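Local coordinates for 1-deoxy-D-xylulose 5-phosphate reductoisomerase (Zymomonas mobilis, PDB 1R0K), which catalyses the NADPH-dependent rearrangement and reduction of 1-deoxy-D-xylulose 5-phosphate to 2-C-methyl-D-erythritol 4-phosphate, a step of isoprenoid biosynthesis that requires a divalent metal, at residues L111-K125 and A138-D150. Sequence-based numbering, arbitrary orientation.
Sequences LAAIRKGKTVALANK and AVREHGTTLLPVD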
ATOM      1  N   LEU B 111      -6.958 -27.698 -10.024  1.00 12.22           N
ATOM      2  CA  LEU B 111      -8.375 -27.754  -9.697  1.00 11.86           C
ATOM      3  C   LEU B 111      -8.609 -28.726  -8.547  1.00 12.66           C
ATOM      4  O   LEU B 111      -9.394 -28.447  -7.641  1.00 12.78           O
ATOM      5  CB  LEU B 111      -9.192 -28.194 -10.909  1.00 11.45           C
ATOM      6  CG  LEU B 111     -10.695 -28.347 -10.648  1.00 13.55           C
ATOM      7  CD1 LEU B 111     -11.233 -27.107  -9.958  1.00 14.04           C
ATOM      8  CD2 LEU B 111     -11.417 -28.589 -11.967  1.00 12.12           C
ATOM      9  N   ALA B 112      -7.932 -29.871  -8.590  1.00 11.87           N
ATOM     10  CA  ALA B 112      -8.075 -30.865  -7.532  1.00 13.23           C
ATOM     11  C   ALA B 112      -7.729 -30.256  -6.174  1.00 13.52           C
ATOM     12  O   ALA B 112      -8.472 -30.425  -5.206  1.00 14.23           O
ATOM     13  CB  ALA B 112      -7.179 -32.072  -7.810  1.00 13.77           C
ATOM     14  N   ALA B 113      -6.603 -29.550  -6.104  1.00 12.32           N
ATOM     15  CA  ALA B 113      -6.174 -28.904  -4.864  1.00 12.42           C
ATOM     16  C   ALA B 113      -7.218 -27.878  -4.409  1.00 12.45           C
ATOM     17  O   ALA B 113      -7.573 -27.811  -3.231  1.00 11.72           O
ATOM     18  CB  ALA B 113      -4.830 -28.215  -5.076  1.00 12.56           C
ATOM     19  N   ILE B 114      -7.704 -27.070  -5.346  1.00  9.65           N
ATOM     20  CA  ILE B 114      -8.709 -26.073  -5.012  1.00  9.98           C
ATOM     21  C   ILE B 114      -9.959 -26.731  -4.426  1.00 11.02           C
ATOM     22  O   ILE B 114     -10.515 -26.251  -3.443  1.00  9.76           O
ATOM     23  CB  ILE B 114      -9.100 -25.242  -6.251  1.00 10.70           C
ATOM     24  CG1 ILE B 114      -7.956 -24.288  -6.604  1.00  9.75           C
ATOM     25  CG2 ILE B 114     -10.387 -24.473  -5.982  1.00 12.59           C
ATOM     26  CD1 ILE B 114      -8.178 -23.500  -7.875  1.00 10.61           C
ATOM     27  N   ARG B 115     -10.384 -27.843  -5.021  1.00 11.58           N
ATOM     28  CA  ARG B 115     -11.571 -28.551  -4.553  1.00 12.82           C
ATOM     29  C   ARG B 115     -11.452 -29.103  -3.131  1.00 14.69           C
ATOM     30  O   ARG B 115     -12.467 -29.382  -2.488  1.00 13.57           O
ATOM     31  CB  ARG B 115     -11.935 -29.665  -5.540  1.00 14.41           C
ATOM     32  CG  ARG B 115     -12.614 -29.139  -6.808  1.00 15.00           C
ATOM     33  CD  ARG B 115     -12.812 -30.220  -7.857  1.00 20.04           C
ATOM     34  NE  ARG B 115     -13.711 -29.779  -8.922  1.00 22.12           N
ATOM     35  CZ  ARG B 115     -13.930 -30.452 -10.048  1.00 25.38           C
ATOM     36  NH1 ARG B 115     -13.315 -31.606 -10.270  1.00 23.46           N
ATOM     37  NH2 ARG B 115     -14.772 -29.972 -10.956  1.00 27.22           N
ATOM     38  N   LYS B 116     -10.224 -29.242  -2.632  1.00 15.49           N
ATOM     39  CA  LYS B 116     -10.013 -29.739  -1.270  1.00 15.04           C
ATOM     40  C   LYS B 116     -10.384 -28.664  -0.264  1.00 14.60           C
ATOM     41  O   LYS B 116     -10.425 -28.910   0.940  1.00 15.54           O
ATOM     42  CB  LYS B 116      -8.562 -30.172  -1.060  1.00 14.83           C
ATOM     43  CG  LYS B 116      -8.228 -31.501  -1.698  1.00 15.99           C
ATOM     44  CD  LYS B 116      -9.085 -32.604  -1.110  1.00 19.23           C
ATOM     45  CE  LYS B 116      -8.888 -33.906  -1.851  1.00 21.71           C
ATOM     46  NZ  LYS B 116      -9.729 -34.990  -1.276  1.00 24.07           N
ATOM     47  N   GLY B 117     -10.626 -27.460  -0.769  1.00 13.19           N
ATOM     48  CA  GLY B 117     -11.048 -26.364   0.084  1.00 13.47           C
ATOM     49  C   GLY B 117     -10.107 -25.724   1.084  1.00 13.17           C
ATOM     50  O   GLY B 117     -10.558 -24.929   1.905  1.00 12.79           O
ATOM     51  N   LYS B 118      -8.818 -26.040   1.040  1.00 12.50           N
ATOM     52  CA  LYS B 118      -7.891 -25.424   1.983  1.00 13.05           C
ATOM     53  C   LYS B 118      -7.257 -24.182   1.369  1.00 13.24           C
ATOM     54  O   LYS B 118      -7.957 -23.357   0.779  1.00 14.75           O
ATOM     55  CB  LYS B 118      -6.822 -26.431   2.418  1.00 14.31           C
ATOM     56  CG  LYS B 118      -7.405 -27.680   3.059  1.00 16.42           C
ATOM     57  CD  LYS B 118      -8.386 -27.305   4.153  1.00 20.74           C
ATOM     58  CE  LYS B 118      -9.170 -28.514   4.633  1.00 24.91           C
ATOM     59  NZ  LYS B 118     -10.162 -28.128   5.681  1.00 27.99           N
ATOM     60  N   THR B 119      -5.942 -24.037   1.502  1.00 11.42           N
ATOM     61  CA  THR B 119      -5.272 -22.867   0.942  1.00 11.03           C
ATOM     62  C   THR B 119      -4.444 -23.228  -0.282  1.00 11.38           C
ATOM     63  O   THR B 119      -3.658 -24.179  -0.265  1.00 12.20           O
ATOM     64  CB  THR B 119      -4.367 -22.176   1.993  1.00 11.32           C
ATOM     65  OG1 THR B 119      -5.165 -21.787   3.116  1.00 10.72           O
ATOM     66  CG2 THR B 119      -3.715 -20.924   1.413  1.00  8.92           C
ATOM     67  N   VAL B 120      -4.641 -22.468  -1.353  1.00 10.73           N
ATOM     68  CA  VAL B 120      -3.917 -22.693  -2.594  1.00  9.67           C
ATOM     69  C   VAL B 120      -3.222 -21.422  -3.057  1.00 10.22           C
ATOM     70  O   VAL B 120      -3.875 -20.410  -3.325  1.00 11.79           O
ATOM     71  CB  VAL B 120      -4.863 -23.160  -3.721  1.00  9.87           C
ATOM     72  CG1 VAL B 120      -4.074 -23.422  -5.000  1.00  8.66           C
ATOM     73  CG2 VAL B 120      -5.611 -24.416  -3.286  1.00 10.30           C
ATOM     74  N   ALA B 121      -1.896 -21.467  -3.119  1.00  9.45           N
ATOM     75  CA  ALA B 121      -1.117 -20.328  -3.606  1.00 10.50           C
ATOM     76  C   ALA B 121      -1.032 -20.620  -5.105  1.00 12.19           C
ATOM     77  O   ALA B 121      -0.419 -21.606  -5.522  1.00 13.33           O
ATOM     78  CB  ALA B 121       0.286 -20.317  -2.960  1.00  9.21           C
ATOM     79  N   LEU B 122      -1.661 -19.770  -5.910  1.00 14.02           N
ATOM     80  CA  LEU B 122      -1.722 -19.984  -7.353  1.00 12.94           C
ATOM     81  C   LEU B 122      -0.689 -19.269  -8.210  1.00 13.59           C
ATOM     82  O   LEU B 122      -0.644 -18.042  -8.254  1.00 12.10           O
ATOM     83  CB  LEU B 122      -3.121 -19.625  -7.861  1.00 14.16           C
ATOM     84  CG  LEU B 122      -3.390 -19.791  -9.365  1.00 16.58           C
ATOM     85  CD1 LEU B 122      -3.177 -21.241  -9.769  1.00 16.69           C
ATOM     86  CD2 LEU B 122      -4.818 -19.356  -9.684  1.00 16.80           C
ATOM     87  N   ALA B 123       0.128 -20.062  -8.900  1.00 14.90           N
ATOM     88  CA  ALA B 123       1.158 -19.547  -9.792  1.00 15.92           C
ATOM     89  C   ALA B 123       0.814 -19.924 -11.240  1.00 16.96           C
ATOM     90  O   ALA B 123       1.101 -19.168 -12.169  1.00 20.32           O
ATOM     91  CB  ALA B 123       2.518 -20.118  -9.402  1.00 14.60           C
ATOM     92  N   ASN B 124       0.201 -21.090 -11.427  1.00 18.34           N
ATOM     93  CA  ASN B 124      -0.198 -21.552 -12.761  1.00 18.26           C
ATOM     94  C   ASN B 124      -1.110 -20.510 -13.413  1.00 19.23           C
ATOM     95  O   ASN B 124      -2.140 -20.142 -12.852  1.00 18.36           O
ATOM     96  CB  ASN B 124      -0.927 -22.899 -12.656  1.00 17.62           C
ATOM     97  CG  ASN B 124      -1.532 -23.348 -13.983  1.00 18.97           C
ATOM     98  OD1 ASN B 124      -2.659 -22.983 -14.323  1.00 17.82           O
ATOM     99  ND2 ASN B 124      -0.776 -24.134 -14.743  1.00 17.82           N
ATOM    100  N   LYS B 125      -0.734 -20.049 -14.603  1.00 19.56           N
ATOM    101  CA  LYS B 125      -1.501 -19.022 -15.308  1.00 19.23           C
ATOM    102  C   LYS B 125      -2.725 -19.511 -16.091  1.00 19.82           C
ATOM    103  O   LYS B 125      -3.736 -18.813 -16.162  1.00 18.03           O
ATOM    104  CB  LYS B 125      -0.576 -18.248 -16.250  1.00 21.42           C
ATOM    105  CG  LYS B 125       0.587 -17.564 -15.546  1.00 22.16           C
ATOM    106  CD  LYS B 125       1.513 -16.884 -16.548  1.00 25.42           C
ATOM    107  CE  LYS B 125       2.638 -16.137 -15.850  1.00 26.77           C
ATOM    108  NZ  LYS B 125       3.542 -17.065 -15.120  1.00 28.84           N
ATOM    109  N   ALA B 138     -15.064 -23.125  -8.508  1.00 12.44           N
ATOM    110  CA  ALA B 138     -14.620 -24.185  -7.606  1.00 12.82           C
ATOM    111  C   ALA B 138     -14.260 -23.589  -6.248  1.00 12.56           C
ATOM    112  O   ALA B 138     -14.576 -24.160  -5.208  1.00 13.90           O
ATOM    113  CB  ALA B 138     -13.415 -24.913  -8.199  1.00 12.67           C
ATOM    114  N   VAL B 139     -13.601 -22.437  -6.268  1.00 12.38           N
ATOM    115  CA  VAL B 139     -13.201 -21.756  -5.042  1.00 11.93           C
ATOM    116  C   VAL B 139     -14.430 -21.408  -4.201  1.00 12.79           C
ATOM    117  O   VAL B 139     -14.469 -21.673  -2.998  1.00 12.67           O
ATOM    118  CB  VAL B 139     -12.393 -20.466  -5.372  1.00 11.82           C
ATOM    119  CG1 VAL B 139     -12.260 -19.584  -4.145  1.00 11.86           C
ATOM    120  CG2 VAL B 139     -11.009 -20.847  -5.890  1.00 12.54           C
ATOM    121  N   ARG B 140     -15.435 -20.820  -4.841  1.00 13.33           N
ATOM    122  CA  ARG B 140     -16.664 -20.441  -4.151  1.00 14.85           C
ATOM    123  C   ARG B 140     -17.376 -21.667  -3.594  1.00 14.36           C
ATOM    124  O   ARG B 140     -17.906 -21.634  -2.489  1.00 12.50           O
ATOM    125  CB  ARG B 140     -17.589 -19.680  -5.110  1.00 18.15           C
ATOM    126  CG  ARG B 140     -18.996 -19.398  -4.580  1.00 23.88           C
ATOM    127  CD  ARG B 140     -19.571 -18.133  -5.212  1.00 27.75           C
ATOM    128  NE  ARG B 140     -19.232 -18.011  -6.630  1.00 33.10           N
ATOM    129  CZ  ARG B 140     -18.811 -16.885  -7.202  1.00 36.04           C
ATOM    130  NH1 ARG B 140     -18.678 -15.779  -6.479  1.00 36.68           N
ATOM    131  NH2 ARG B 140     -18.509 -16.863  -8.496  1.00 37.54           N
ATOM    132  N   GLU B 141     -17.367 -22.759  -4.351  1.00 14.99           N
ATOM    133  CA  GLU B 141     -18.034 -23.969  -3.900  1.00 16.27           C
ATOM    134  C   GLU B 141     -17.362 -24.644  -2.710  1.00 15.36           C
ATOM    135  O   GLU B 141     -18.041 -25.157  -1.821  1.00 15.57           O
ATOM    136  CB  GLU B 141     -18.149 -24.989  -5.035  1.00 16.64           C
ATOM    137  CG  GLU B 141     -18.820 -26.276  -4.564  1.00 23.92           C
ATOM    138  CD  GLU B 141     -19.043 -27.283  -5.668  1.00 26.63           C
ATOM    139  OE1 GLU B 141     -19.459 -26.869  -6.767  1.00 29.75           O
ATOM    140  OE2 GLU B 141     -18.819 -28.488  -5.430  1.00 29.74           O
ATOM    141  N   HIS B 142     -16.034 -24.647  -2.682  1.00 13.91           N
ATOM    142  CA  HIS B 142     -15.340 -25.315  -1.586  1.00 15.33           C
ATOM    143  C   HIS B 142     -14.742 -24.422  -0.509  1.00 15.30           C
ATOM    144  O   HIS B 142     -14.006 -24.899   0.349  1.00 14.94           O
ATOM    145  CB  HIS B 142     -14.267 -26.255  -2.144  1.00 15.65           C
ATOM    146  CG  HIS B 142     -14.810 -27.308  -3.062  1.00 16.45           C
ATOM    147  ND1 HIS B 142     -14.852 -27.154  -4.432  1.00 16.08           N
ATOM    148  CD2 HIS B 142     -15.372 -28.513  -2.803  1.00 15.77           C
ATOM    149  CE1 HIS B 142     -15.415 -28.218  -4.975  1.00 15.10           C
ATOM    150  NE2 HIS B 142     -15.739 -29.057  -4.009  1.00 16.70           N
ATOM    151  N   GLY B 143     -15.078 -23.137  -0.539  1.00 15.48           N
ATOM    152  CA  GLY B 143     -14.573 -22.212   0.463  1.00 16.24           C
ATOM    153  C   GLY B 143     -13.058 -22.171   0.497  1.00 16.18           C
ATOM    154  O   GLY B 143     -12.446 -21.973   1.548  1.00 14.29           O
ATOM    155  N   THR B 144     -12.458 -22.350  -0.672  1.00 14.20           N
ATOM    156  CA  THR B 144     -11.012 -22.353  -0.811  1.00 13.38           C
ATOM    157  C   THR B 144     -10.408 -20.968  -0.609  1.00 13.41           C
ATOM    158  O   THR B 144     -10.994 -19.954  -0.993  1.00 10.35           O
ATOM    159  CB  THR B 144     -10.609 -22.833  -2.217  1.00 14.10           C
ATOM    160  OG1 THR B 144     -11.292 -24.053  -2.514  1.00 14.19           O
ATOM    161  CG2 THR B 144      -9.101 -23.060  -2.306  1.00 12.39           C
ATOM    162  N   THR B 145      -9.229 -20.929   0.002  1.00 13.28           N
ATOM    163  CA  THR B 145      -8.527 -19.673   0.181  1.00 13.01           C
ATOM    164  C   THR B 145      -7.554 -19.621  -0.989  1.00 14.18           C
ATOM    165  O   THR B 145      -6.570 -20.362  -1.016  1.00 12.45           O
ATOM    166  CB  THR B 145      -7.732 -19.635   1.492  1.00 14.47           C
ATOM    167  OG1 THR B 145      -8.639 -19.704   2.598  1.00 14.56           O
ATOM    168  CG2 THR B 145      -6.923 -18.341   1.582  1.00 14.53           C
ATOM    169  N   LEU B 146      -7.839 -18.760  -1.963  1.00 12.77           N
ATOM    170  CA  LEU B 146      -6.982 -18.641  -3.142  1.00 12.66           C
ATOM    171  C   LEU B 146      -6.063 -17.422  -3.038  1.00 11.35           C
ATOM    172  O   LEU B 146      -6.534 -16.287  -2.936  1.00 12.06           O
ATOM    173  CB  LEU B 146      -7.849 -18.531  -4.401  1.00 10.15           C
ATOM    174  CG  LEU B 146      -7.093 -18.582  -5.723  1.00  9.72           C
ATOM    175  CD1 LEU B 146      -6.538 -19.981  -5.928  1.00 11.11           C
ATOM    176  CD2 LEU B 146      -8.028 -18.197  -6.865  1.00 11.51           C
ATOM    177  N   LEU B 147      -4.755 -17.659  -3.067  1.00  9.60           N
ATOM    178  CA  LEU B 147      -3.788 -16.575  -2.960  1.00  9.67           C
ATOM    179  C   LEU B 147      -2.913 -16.521  -4.209  1.00 10.36           C
ATOM    180  O   LEU B 147      -2.168 -17.456  -4.492  1.00 12.18           O
ATOM    181  CB  LEU B 147      -2.919 -16.782  -1.716  1.00 10.88           C
ATOM    182  CG  LEU B 147      -3.710 -16.991  -0.418  1.00 11.30           C
ATOM    183  CD1 LEU B 147      -2.781 -17.483   0.695  1.00 10.35           C
ATOM    184  CD2 LEU B 147      -4.400 -15.685  -0.024  1.00 12.41           C
ATOM    185  N   PRO B 148      -3.001 -15.420  -4.976  1.00  9.88           N
ATOM    186  CA  PRO B 148      -2.211 -15.255  -6.204  1.00  9.30           C
ATOM    187  C   PRO B 148      -0.731 -15.053  -5.894  1.00 11.13           C
ATOM    188  O   PRO B 148      -0.373 -14.241  -5.041  1.00 10.00           O
ATOM    189  CB  PRO B 148      -2.846 -14.035  -6.857  1.00  8.17           C
ATOM    190  CG  PRO B 148      -3.253 -13.200  -5.652  1.00  9.08           C
ATOM    191  CD  PRO B 148      -3.845 -14.237  -4.720  1.00  7.71           C
ATOM    192  N   VAL B 149       0.116 -15.781  -6.614  1.00 11.88           N
ATOM    193  CA  VAL B 149       1.560 -15.736  -6.403  1.00 12.94           C
ATOM    194  C   VAL B 149       2.351 -14.732  -7.241  1.00 13.05           C
ATOM    195  O   VAL B 149       3.310 -14.132  -6.752  1.00 12.47           O
ATOM    196  CB  VAL B 149       2.162 -17.139  -6.624  1.00 12.18           C
ATOM    197  CG1 VAL B 149       3.689 -17.082  -6.576  1.00 14.33           C
ATOM    198  CG2 VAL B 149       1.635 -18.091  -5.558  1.00 10.08           C
ATOM    199  N   ASP B 150       1.963 -14.547  -8.498  1.00 13.34           N
ATOM    200  CA  ASP B 150       2.691 -13.632  -9.367  1.00 12.68           C
ATOM    201  C   ASP B 150       2.742 -12.193  -8.843  1.00 11.70           C
ATOM    202  O   ASP B 150       1.817 -11.722  -8.187  1.00 10.31           O
ATOM    203  CB  ASP B 150       2.124 -13.707 -10.788  1.00 13.87           C
ATOM    204  CG  ASP B 150       2.379 -15.064 -11.438  1.00 20.70           C
ATOM    205  OD1 ASP B 150       3.278 -15.795 -10.960  1.00 22.42           O
ATOM    206  OD2 ASP B 150       1.697 -15.403 -12.428  1.00 23.70           O
TER
HETATM  207  O   HOH W   1     -13.168 -24.724   3.036  1.00 34.14           O
HETATM  208  O   HOH W   2      -0.842 -15.027  -9.863  1.00 19.35           O
HETATM  209  O   HOH W   3       3.470 -17.977 -12.719  1.00 27.68           O
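Thr144 OG1 donates a very short hydrogen bond, 2.5 Å, to Ile114 O near the end of helix 107-115, tying that helix end to the residue just before strand 145-148. Gly117 N, from the turn after the helix, grips the same oxygen from the opposite face of its carbonyl plane. Strands 119-122 and 145-148 then run parallel, joined by five backbone hydrogen bonds from Thr145 N to Lys118 O through to Val149 N to Leu122 O (2.9 Å).

Where the strands end, Lys125 bends at its last torsion (chi4 65°), and its NZ makes a long salt bridge of 3.7 Å to Asp150 OD2. A water accepts from Lys125 NZ and donates to Asp150 OD1 and Ala123 O, bridging the two side chains beside the long ion pair.

At the other end, His142 lies across the backbone of Arg115. Arg115 CA sits over the ring face in a CH-pi contact, 3.8 Å from the centroid, and Arg115 O rests over that face too, toward CD2. The imidazole is held by ND1, which donates to Ala138 O (3.1 Å) one turn back. Cut back to an alanine, this position would probably lose its cover over the Arg115 backbone and leave Ala138 O with only the backbone N of its two donors.

Helix 107-115 meets helix 132-142 through aliphatic groups. Ile114 holds CG1 beside its backbone N (chi1 -73°), which swings CG2 across to Val139 CG2 at 3.7 Å and onto Ala138 CB. Between the strands, Leu146 CD1 reaches Leu122 CB, and on the other sheet face Thr119 CG2 meets Leu147 CD1.

Strand 145-148 closes this edge of the Rossmann-type parallel sheet, reached from 119-122 by a helical crossover. Just past the C-terminal ends of the two strands, the Lys125-Asp150 pair probably lies at the active site, consistent with predicted substrate binding by Lys125 and metal binding by Asp150.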